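Local coordinates for protein UTP--glucose-1-phosphate uridylyltransferase (Acinetobacter baumannii, PDB 6IKX) that catalyses the reaction of UTP with alpha-D-glucose 1-phosphate to form UDP-glucose and diphosphate, at residues 3-8 with 126-131; 160-165 with 202-207. The protein carries 1 engineered substitution. All coordinates share one frame; numbering follows the deposited sequence.

Contact 1 of 2, residues 3-8 with 126-131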
loop_
_atom_site.group_PDB
_atom_site.type_symbol
_atom_site.label_atom_id
_atom_site.label_comp_id
_atom_site.label_asym_id
_atom_site.label_seq_id
_atom_site.Cartn_x
_atom_site.Cartn_y
_atom_site.Cartn_z
ATOM N N LYS A 3 26.129 11.240 13.930
ATOM C CA LYS A 3 24.929 11.895 13.339
ATOM C C LYS A 3 23.975 10.880 12.671
ATOM O O LYS A 3 22.830 11.281 12.357
ATOM C CB LYS A 3 25.364 12.954 12.319
ATOM C CG LYS A 3 26.273 14.066 12.836
ATOM C CD LYS A 3 25.616 15.049 13.809
ATOM C CE LYS A 3 25.877 14.739 15.275
ATOM N NZ LYS A 3 26.093 15.959 16.098
ATOM N N LYS A 4 24.432 9.655 12.392
ATOM C CA LYS A 4 23.658 8.580 11.713
ATOM C C LYS A 4 23.275 7.420 12.657
ATOM O O LYS A 4 24.055 7.053 13.528
ATOM C CB LYS A 4 24.481 8.025 10.563
ATOM C CG LYS A 4 24.969 9.085 9.625
ATOM C CD LYS A 4 25.627 8.522 8.425
ATOM C CE LYS A 4 25.919 9.625 7.437
ATOM N NZ LYS A 4 26.126 9.036 6.107
ATOM N N ALA A 5 22.091 6.857 12.463
ATOM C CA ALA A 5 21.587 5.672 13.187
ATOM C C ALA A 5 20.864 4.777 12.187
ATOM O O ALA A 5 20.027 5.288 11.449
ATOM C CB ALA A 5 20.693 6.068 14.337
ATOM N N VAL A 6 21.175 3.490 12.222
ATOM C CA VAL A 6 20.492 2.426 11.437
ATOM C C VAL A 6 19.411 1.791 12.320
ATOM O O VAL A 6 19.770 1.371 13.427
ATOM C CB VAL A 6 21.530 1.411 10.939
ATOM C CG1 VAL A 6 20.852 0.189 10.318
ATOM C CG2 VAL A 6 22.485 2.097 9.965
ATOM N N LEU A 7 18.130 1.893 11.935
ATOM C CA LEU A 7 17.029 1.198 12.664
ATOM C C LEU A 7 16.630 0.025 11.800
ATOM O O LEU A 7 16.060 0.230 10.731
ATOM C CB LEU A 7 15.795 2.063 12.889
ATOM C CG LEU A 7 15.953 3.422 13.544
ATOM C CD1 LEU A 7 14.793 3.703 14.489
ATOM C CD2 LEU A 7 17.306 3.593 14.221
ATOM N N PRO A 8 17.008 -1.213 12.140
ATOM C CA PRO A 8 16.728 -2.354 11.267
ATOM C C PRO A 8 15.288 -2.783 11.562
ATOM O O PRO A 8 15.098 -3.240 12.631
ATOM C CB PRO A 8 17.758 -3.420 11.681
ATOM C CG PRO A 8 18.655 -2.702 12.661
ATOM C CD PRO A 8 17.783 -1.633 13.305
ATOM N N ALA A 126 25.219 4.737 14.899
ATOM C CA ALA A 126 24.521 3.996 15.963
ATOM C C ALA A 126 23.596 2.954 15.300
ATOM O O ALA A 126 23.263 3.134 14.128
ATOM C CB ALA A 126 23.832 4.986 16.872
ATOM N N VAL A 127 23.261 1.870 16.008
ATOM C CA VAL A 127 22.200 0.890 15.624
ATOM C C VAL A 127 21.187 0.862 16.762
ATOM O O VAL A 127 21.616 0.768 17.924
ATOM C CB VAL A 127 22.766 -0.513 15.355
ATOM C CG1 VAL A 127 21.660 -1.514 15.078
ATOM C CG2 VAL A 127 23.810 -0.516 14.237
ATOM N N LEU A 128 19.922 1.113 16.446
ATOM C CA LEU A 128 18.784 1.039 17.411
ATOM C C LEU A 128 17.929 -0.136 16.940
ATOM O O LEU A 128 17.432 -0.052 15.793
ATOM C CB LEU A 128 17.902 2.305 17.421
ATOM C CG LEU A 128 18.481 3.678 17.808
ATOM C CD1 LEU A 128 18.063 4.090 19.224
ATOM C CD2 LEU A 128 19.983 3.774 17.621
ATOM N N LEU A 129 17.829 -1.197 17.727
ATOM C CA LEU A 129 16.800 -2.250 17.502
ATOM C C LEU A 129 15.494 -1.707 18.085
ATOM O O LEU A 129 15.353 -1.522 19.284
ATOM C CB LEU A 129 17.200 -3.569 18.163
ATOM C CG LEU A 129 18.472 -4.259 17.662
ATOM C CD1 LEU A 129 18.321 -5.765 17.774
ATOM C CD2 LEU A 129 18.830 -3.902 16.234
ATOM N N PRO A 130 14.496 -1.443 17.231
ATOM C CA PRO A 130 13.265 -0.766 17.646
ATOM C C PRO A 130 12.192 -1.607 18.366
ATOM O O PRO A 130 11.260 -1.052 18.850
ATOM C CB PRO A 130 12.711 -0.330 16.293
ATOM C CG PRO A 130 13.082 -1.511 15.407
ATOM C CD PRO A 130 14.502 -1.838 15.818
ATOM N N ASP A 131 12.362 -2.917 18.477
ATOM C CA ASP A 131 11.474 -3.761 19.321
ATOM C C ASP A 131 11.817 -3.490 20.794
ATOM O O ASP A 131 11.000 -3.814 21.642
ATOM C CB ASP A 131 11.512 -5.225 18.862
ATOM C CG ASP A 131 12.865 -5.696 18.340
ATOM O OD1 ASP A 131 13.511 -4.944 17.532
ATOM O OD2 ASP A 131 13.277 -6.810 18.738
#
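Both backbone polar atoms of Val6 bond to the neighbouring strand: N donates to Ala126 O at 2.8 Å and O accepts from Leu128 N at 3.0 Å. A third bond, Ala126 N to Lys4 O, is nearly straight at 173°. On the face carrying Ala5 and Ala126, the methyl of Ala5 also meets Leu128 CD2 at 4.1 Å. Leu7 and Leu128 run alongside one another, Leu7 CD2 lying 3.5 Å from Leu128 CB. The two strands are parallel central members of the Rossmann-like sheet of a GT-A nucleotidyltransferase, and beyond Leu128 the chains leave regular pairing. There the ring of Pro8, whose nitrogen has no hydrogen to donate, lies crosswise to the side chains of Leu129 and Val127, its CG 3.8 Å from Leu129 CD2 and 4.0 Å from Val127 CG1, while Pro8 O faces Pro130 CD. Helix 109-115 packs on Pro8, Val127 and Leu129; helix 35-44 packs on Leu7, Leu128 and Pro130. On its other edge strand 4-8 bonds to strand 50-55. Pro8 belongs to the UTP site and Asp131 to the UTP and UDP-glucose sites; Asp131 OD2 makes a long, weak ion pair with Arg15.

Contact 2 of 2, residues 160-165 with 202-207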
loop_
_atom_site.group_PDB
_atom_site.type_symbol
_atom_site.label_atom_id
_atom_site.label_comp_id
_atom_site.label_asym_id
_atom_site.label_seq_id
_atom_site.Cartn_x
_atom_site.Cartn_y
_atom_site.Cartn_z
ATOM N N VAL A 160 24.393 -2.752 27.491
ATOM C CA VAL A 160 24.043 -3.954 28.307
ATOM C C VAL A 160 23.270 -3.514 29.551
ATOM O O VAL A 160 23.332 -2.327 29.924
ATOM C CB VAL A 160 25.282 -4.773 28.716
ATOM C CG1 VAL A 160 26.045 -5.278 27.507
ATOM C CG2 VAL A 160 26.222 -4.014 29.646
ATOM N N GLU A 161 22.577 -4.447 30.191
ATOM C CA GLU A 161 21.814 -4.150 31.430
ATOM C C GLU A 161 21.810 -5.387 32.331
ATOM O O GLU A 161 21.577 -6.498 31.811
ATOM C CB GLU A 161 20.443 -3.624 31.027
ATOM C CG GLU A 161 19.290 -4.482 31.437
ATOM C CD GLU A 161 17.972 -3.875 31.024
ATOM O OE1 GLU A 161 17.485 -2.932 31.709
ATOM O OE2 GLU A 161 17.470 -4.319 29.990
ATOM N N ALA A 162 22.124 -5.196 33.614
ATOM C CA ALA A 162 22.055 -6.235 34.669
ATOM C C ALA A 162 20.664 -6.892 34.632
ATOM O O ALA A 162 19.663 -6.145 34.638
ATOM C CB ALA A 162 22.330 -5.599 36.012
ATOM N N VAL A 163 20.609 -8.223 34.553
ATOM C CA VAL A 163 19.367 -9.056 34.673
ATOM C C VAL A 163 19.547 -10.009 35.858
ATOM O O VAL A 163 20.678 -10.277 36.267
ATOM C CB VAL A 163 19.097 -9.845 33.379
ATOM C CG1 VAL A 163 18.866 -8.919 32.196
ATOM C CG2 VAL A 163 20.213 -10.840 33.072
ATOM N N PRO A 164 18.459 -10.549 36.458
ATOM C CA PRO A 164 18.579 -11.576 37.501
ATOM C C PRO A 164 19.394 -12.819 37.092
ATOM O O PRO A 164 19.230 -13.253 35.965
ATOM C CB PRO A 164 17.114 -11.935 37.780
ATOM C CG PRO A 164 16.386 -10.648 37.489
ATOM C CD PRO A 164 17.069 -10.127 36.246
ATOM N N ASP A 165 20.245 -13.327 38.006
ATOM C CA ASP A 165 21.190 -14.467 37.805
ATOM C C ASP A 165 20.477 -15.681 37.189
ATOM O O ASP A 165 21.029 -16.329 36.262
ATOM C CB ASP A 165 21.811 -14.904 39.131
ATOM C CG ASP A 165 22.857 -13.938 39.660
ATOM O OD1 ASP A 165 23.787 -13.578 38.903
ATOM O OD2 ASP A 165 22.730 -13.551 40.822
ATOM N N SER A 202 28.897 -13.147 32.869
ATOM C CA SER A 202 28.416 -12.000 33.681
ATOM C C SER A 202 26.885 -12.064 33.783
ATOM O O SER A 202 26.291 -13.016 33.236
ATOM C CB SER A 202 28.863 -10.695 33.079
ATOM O OG SER A 202 28.052 -10.333 31.973
ATOM N N ASN A 203 26.258 -11.068 34.417
ATOM C CA ASN A 203 24.779 -10.909 34.410
ATOM C C ASN A 203 24.384 -9.728 33.504
ATOM O O ASN A 203 23.266 -9.180 33.685
ATOM C CB ASN A 203 24.246 -10.725 35.829
ATOM C CG ASN A 203 24.649 -9.388 36.397
ATOM O OD1 ASN A 203 25.589 -8.765 35.909
ATOM N ND2 ASN A 203 23.933 -8.935 37.407
ATOM N N LEU A 204 25.254 -9.364 32.554
ATOM C CA LEU A 204 25.126 -8.157 31.687
ATOM C C LEU A 204 24.589 -8.566 30.299
ATOM O O LEU A 204 25.353 -9.202 29.515
ATOM C CB LEU A 204 26.482 -7.428 31.599
ATOM C CG LEU A 204 27.019 -6.793 32.898
ATOM C CD1 LEU A 204 28.200 -5.876 32.614
ATOM C CD2 LEU A 204 25.957 -6.008 33.665
ATOM N N SER A 205 23.330 -8.191 29.994
ATOM C CA SER A 205 22.588 -8.606 28.768
ATOM C C SER A 205 22.734 -7.549 27.669
ATOM O O SER A 205 22.689 -6.376 27.995
ATOM C CB SER A 205 21.140 -8.884 29.065
ATOM O OG SER A 205 20.374 -7.686 29.112
ATOM N N VAL A 206 22.924 -7.981 26.422
ATOM C CA VAL A 206 22.912 -7.114 25.215
ATOM C C VAL A 206 21.497 -6.564 25.009
ATOM O O VAL A 206 20.557 -7.364 24.893
ATOM C CB VAL A 206 23.358 -7.912 23.987
ATOM C CG1 VAL A 206 23.276 -7.052 22.730
ATOM C CG2 VAL A 206 24.737 -8.504 24.215
ATOM N N VAL A 207 21.328 -5.244 24.944
ATOM C CA VAL A 207 19.970 -4.632 24.903
ATOM C C VAL A 207 19.532 -4.369 23.449
ATOM O O VAL A 207 18.323 -4.395 23.207
ATOM C CB VAL A 207 19.971 -3.381 25.774
ATOM C CG1 VAL A 207 18.747 -2.530 25.526
ATOM C CG2 VAL A 207 20.095 -3.763 27.240
#
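The antiparallel pairing of strands 156-162 and 204-207 belongs to the mixed sheet of the nucleotidyltransferase fold, and Glu161 and Ser205 form its hydrogen-bonded pair. Glu161 O is held by two donors of the same residue. Ser205 N approaches at 3.0 Å from above the carbonyl plane, 47° out of it, whereas Ser205 OG comes in at 3.2 Å within that plane, on a lone pair. The serine hydroxyl sits between its own backbone N and carbonyl carbon (chi1 81°), which brings it to the same acceptor as the amide and also against Val163 CG1. Past the end of strand 156-162 the pairing continues with Val163 N donating to Asn203 O at 3.0 Å, nearly along the C=O axis. Asn203 turns its CB toward Val163 O, and its ND2 rests 4.0 Å from the methyl of Ala162.

On the face opposite Glu161 and Ser205, the one that also bears the Ala162 methyl, Val160 and Leu204 cross obliquely, Val160 CG2 lying 3.9 Å from Leu204 CB, while Leu204 CD2 reaches over the backbone of Ala162. Val174 of strand 172-175 packs against both Val160 and Leu204. At the other end Val207 CG2, anti to its carbonyl carbon, lies 3.8 Å from Glu161 CB and meets the glutamate stem at about a right angle; the carboxylate of Glu161 is bonded through OE2 to Thr255. Before the strand, Ser202 OG accepts from Leu204 N at 3.0 Å, an ST turn, and is also bonded to Val174 O. Val206 is part of the UDP-glucose site, with Gly172 and Glu193 nearby; strand 204-207 thus carries a sugar-nucleotide contact in an antiparallel strand pair of the mixed GT-A sheet.

Overall arrangement
Both contacts belong to one mixed sheet, with centres about 20 Å apart and nearest atoms about 5 Å apart, so they do not touch directly. Strand 209-212 joins them: it pairs antiparallel with strand 125-128 of contact 1 and with strand 156-162 of contact 2. Contact 1 lies in the core, its centre about 6 Å from that of the chain, and contact 2 lies farther out, at about 17 Å. The former contributes Pro8 and Asp131 to UTP binding, Asp131 in one of the three recorded UTP sites, and Asp131 also to the UDP-glucose site, to which the latter adds Val206. No nucleotide is bound to this chain, though a sulfate lies about 4 Å from the Pro8 side chain.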